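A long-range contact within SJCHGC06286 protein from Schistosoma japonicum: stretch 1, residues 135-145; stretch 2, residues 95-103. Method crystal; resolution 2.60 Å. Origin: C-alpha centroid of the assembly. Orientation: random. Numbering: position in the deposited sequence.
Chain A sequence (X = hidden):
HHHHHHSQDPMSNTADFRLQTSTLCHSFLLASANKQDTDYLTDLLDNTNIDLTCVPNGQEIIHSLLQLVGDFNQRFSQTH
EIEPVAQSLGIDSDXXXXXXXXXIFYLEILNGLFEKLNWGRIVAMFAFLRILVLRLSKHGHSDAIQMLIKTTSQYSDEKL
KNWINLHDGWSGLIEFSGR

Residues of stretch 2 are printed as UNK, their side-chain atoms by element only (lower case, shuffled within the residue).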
# COMPACT_ATOMS: atom_id res chain seq x y z
N ARG A 135 -3.21 2.89 -11.16
CA ARG A 135 -2.95 2.51 -12.55
C ARG A 135 -3.97 1.49 -13.02
O ARG A 135 -4.36 1.49 -14.17
CB ARG A 135 -1.53 1.97 -12.74
CG ARG A 135 -0.47 3.03 -12.55
CD ARG A 135 0.80 2.70 -13.33
NE ARG A 135 0.65 2.90 -14.77
CZ ARG A 135 1.59 3.39 -15.57
NH1 ARG A 135 2.76 3.75 -15.06
NH2 ARG A 135 1.37 3.53 -16.87
N LEU A 136 -4.36 0.60 -12.12
CA LEU A 136 -5.41 -0.37 -12.40
C LEU A 136 -6.74 0.31 -12.73
O LEU A 136 -7.55 -0.20 -13.51
CB LEU A 136 -5.60 -1.28 -11.20
CG LEU A 136 -4.66 -2.49 -11.11
CD1 LEU A 136 -4.63 -3.04 -9.69
CD2 LEU A 136 -5.10 -3.56 -12.11
N SER A 137 -6.97 1.47 -12.13
CA SER A 137 -8.27 2.10 -12.23
C SER A 137 -8.44 2.95 -13.49
O SER A 137 -9.58 3.26 -13.88
CB SER A 137 -8.59 2.87 -10.94
OG SER A 137 -7.81 4.03 -10.83
N LYS A 138 -7.33 3.31 -14.13
CA LYS A 138 -7.38 3.90 -15.47
C LYS A 138 -8.30 3.10 -16.41
O LYS A 138 -9.01 3.68 -17.22
CB LYS A 138 -5.99 4.07 -16.10
CG LYS A 138 -5.10 5.15 -15.46
CD LYS A 138 -5.74 6.54 -15.51
CE LYS A 138 -4.85 7.61 -14.86
NZ LYS A 138 -5.47 8.97 -14.82
N HIS A 139 -8.27 1.77 -16.32
CA HIS A 139 -9.12 0.93 -17.15
C HIS A 139 -10.17 0.19 -16.34
O HIS A 139 -10.68 -0.85 -16.77
CB HIS A 139 -8.29 -0.12 -17.88
CG HIS A 139 -7.17 0.45 -18.69
ND1 HIS A 139 -7.37 1.44 -19.63
CD2 HIS A 139 -5.85 0.16 -18.72
CE1 HIS A 139 -6.21 1.74 -20.19
NE2 HIS A 139 -5.28 0.98 -19.66
N GLY A 140 -10.49 0.69 -15.15
CA GLY A 140 -11.54 0.07 -14.37
C GLY A 140 -11.33 -1.39 -14.03
O GLY A 140 -12.24 -2.19 -14.17
N HIS A 141 -10.14 -1.73 -13.54
CA HIS A 141 -9.88 -3.11 -13.17
C HIS A 141 -10.30 -3.34 -11.73
O HIS A 141 -9.48 -3.58 -10.83
CB HIS A 141 -8.41 -3.47 -13.40
CG HIS A 141 -8.03 -3.54 -14.85
ND1 HIS A 141 -8.60 -4.44 -15.72
CD2 HIS A 141 -7.15 -2.82 -15.58
CE1 HIS A 141 -8.10 -4.27 -16.93
NE2 HIS A 141 -7.21 -3.29 -16.87
N SER A 142 -11.61 -3.27 -11.52
CA SER A 142 -12.16 -3.27 -10.19
C SER A 142 -11.78 -4.51 -9.38
O SER A 142 -11.34 -4.39 -8.24
CB SER A 142 -13.67 -3.05 -10.21
OG SER A 142 -14.35 -4.19 -10.68
N ASP A 143 -11.92 -5.70 -9.95
CA ASP A 143 -11.62 -6.92 -9.18
C ASP A 143 -10.13 -7.05 -8.85
O ASP A 143 -9.80 -7.48 -7.74
CB ASP A 143 -12.09 -8.16 -9.91
CG ASP A 143 -11.37 -8.35 -11.22
OD1 ASP A 143 -11.28 -7.36 -11.99
OD2 ASP A 143 -10.90 -9.48 -11.47
N ALA A 144 -9.23 -6.69 -9.77
CA ALA A 144 -7.81 -6.72 -9.41
C ALA A 144 -7.54 -5.77 -8.23
O ALA A 144 -6.80 -6.11 -7.30
CB ALA A 144 -6.87 -6.39 -10.62
N ILE A 145 -8.16 -4.59 -8.28
CA ILE A 145 -8.01 -3.60 -7.24
C ILE A 145 -8.42 -4.20 -5.88
O ILE A 145 -7.62 -4.22 -4.93
CB ILE A 145 -8.85 -2.33 -7.55
CG1 ILE A 145 -8.31 -1.65 -8.81
CG2 ILE A 145 -8.85 -1.37 -6.38
CD1 ILE A 145 -8.98 -0.31 -9.17
N UNK A 95 -6.64 -5.04 -21.25
CA UNK A 95 -6.87 -6.47 -21.19
C UNK A 95 -7.15 -6.92 -19.78
O UNK A 95 -6.35 -6.67 -18.89
c UNK A 95 -5.65 -7.21 -21.72
c UNK A 95 -5.71 -7.52 -23.21
c UNK A 95 -5.07 -9.24 -24.95
n UNK A 95 -6.38 -9.97 -24.97
c UNK A 95 -4.75 -8.65 -23.58
N UNK A 96 -8.30 -7.59 -19.57
CA UNK A 96 -8.63 -8.16 -18.27
C UNK A 96 -7.39 -8.77 -17.63
O UNK A 96 -6.69 -9.57 -18.27
c UNK A 96 -9.35 -7.86 -20.57
c UNK A 96 -10.38 -8.65 -19.78
c UNK A 96 -9.66 -9.24 -18.61
N UNK A 97 -7.10 -8.37 -16.39
CA UNK A 97 -5.85 -8.72 -15.74
C UNK A 97 -5.93 -10.13 -15.16
O UNK A 97 -7.00 -10.61 -14.79
c UNK A 97 -5.51 -6.27 -15.27
c UNK A 97 -5.45 -7.67 -14.68
c UNK A 97 -6.36 -7.77 -13.45
N UNK A 98 -4.77 -10.78 -15.11
CA UNK A 98 -4.64 -12.12 -14.54
C UNK A 98 -4.69 -12.06 -13.00
O UNK A 98 -3.67 -11.85 -12.34
o UNK A 98 -2.57 -14.92 -15.58
c UNK A 98 -3.21 -14.23 -14.75
c UNK A 98 -3.31 -12.73 -15.02
o UNK A 98 -3.75 -14.73 -13.74
N UNK A 99 -5.88 -12.26 -12.45
CA UNK A 99 -6.10 -12.22 -11.00
C UNK A 99 -4.94 -12.84 -10.22
O UNK A 99 -4.25 -12.16 -9.45
n UNK A 99 -7.56 -17.34 -11.35
c UNK A 99 -7.34 -14.47 -10.95
c UNK A 99 -8.60 -15.21 -10.52
c UNK A 99 -7.39 -12.97 -10.64
c UNK A 99 -8.79 -16.49 -11.33
N UNK A 100 -4.73 -14.13 -10.44
CA UNK A 100 -3.88 -14.93 -9.57
C UNK A 100 -2.38 -14.81 -9.88
O UNK A 100 -1.54 -14.95 -8.99
c UNK A 100 -4.38 -16.40 -9.54
o UNK A 100 -3.45 -17.22 -8.82
c UNK A 100 -4.57 -16.92 -10.94
N UNK A 101 -2.05 -14.53 -11.14
CA UNK A 101 -0.66 -14.22 -11.50
C UNK A 101 -0.22 -12.97 -10.77
O UNK A 101 0.92 -12.90 -10.30
c UNK A 101 -0.50 -14.03 -13.00
N UNK A 102 -1.12 -11.99 -10.70
CA UNK A 102 -0.84 -10.72 -10.04
C UNK A 102 -0.70 -10.86 -8.52
O UNK A 102 0.10 -10.16 -7.90
c UNK A 102 -0.44 -7.67 -10.19
c UNK A 102 -1.77 -8.31 -9.78
c UNK A 102 -2.94 -7.42 -10.19
c UNK A 102 -1.93 -9.70 -10.39
N UNK A 103 -1.47 -11.76 -7.91
CA UNK A 103 -1.29 -12.00 -6.49
C UNK A 103 0.15 -12.47 -6.28
O UNK A 103 0.91 -11.86 -5.52
o UNK A 103 -3.63 -14.39 -2.89
c UNK A 103 -2.29 -13.03 -5.99
c UNK A 103 -3.68 -13.88 -4.03
c UNK A 103 -2.54 -12.97 -4.48
o UNK A 103 -4.64 -14.08 -4.81
O HOH W 1 -9.40 -6.73 -15.24

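At position 95 four carbons run in a row and end in a nitrogen. The CA-to-CB bond points away from stretch 1 and the side chain touches nothing there, so the backbone makes the contact, through its carbonyl O near the ring of His141. The residue is Lys95, and O of Lys95 lies 3.6 Å from CE1 of His141.

At position 96, three carbons close a ring onto the backbone N. The CA-to-CB bond again points away, the ring carbons make no contact, and it is the backbone CA that approaches His141. The closed ring is the signature of proline, and CA of Pro96 comes 4.1 Å from CE1 of His141.

Position 97 has three side-chain carbons, one carrying the other two, with no heteroatom. Its CA-to-CB bond points toward stretch 1 and it touches Leu136, His141 and Ala144; this beta-branched, wholly apolar side chain is valine. CG1 of Val97 sits 3.5 Å from the centroid of the His141 ring and 6° off its normal, a CH-pi contact over one face. The same CG1 is 4.2 Å from CD2 of Leu136, while CG2 packs tightly, 3.2 Å from CB of Ala144.

Position 98 shows two carbons, the second carrying two oxygens, and reaches nothing on stretch 1: aspartate. Asp98 serves its own stretch as N-cap, with OD2 of Asp98 accepting from the backbone N of position 101 at 3.1 Å.

Position 99 again has four carbons in a row ending in nitrogen, and they touch nothing on stretch 1. The CA-to-CB bond runs sideways, and the end of the side chain leads away. This is Lys99, though its CA is 6.0 Å from CA of Ala144.

Position 100 has one carbon carrying an oxygen and a carbon, hence Thr100; position 101 has a single carbon, Ala101. Both are out of reach of stretch 1.

Position 102 has four carbons forked at the second. Its CA-to-CB bond points toward stretch 1, and one of the forked carbons meets CB of Ala144. This is Leu102, with CD2 4.1 Å from that CB of Ala144. Position 103, with three carbons, the third bearing two oxygens, is Glu103, also out of reach.

The contact works by apolar packing around Val97, with no direct hydrogen bond between the stretches. A water links them, accepting from N of Val97 at 3.0 Å and lying 2.5 Å from ND1 of His141. The rule: small and branched apolar groups and one histidine ring face make the fit, while no charged side chain comes within 4.5 Å of the other stretch.

Stretch 2 95-103: KPVDKTALE
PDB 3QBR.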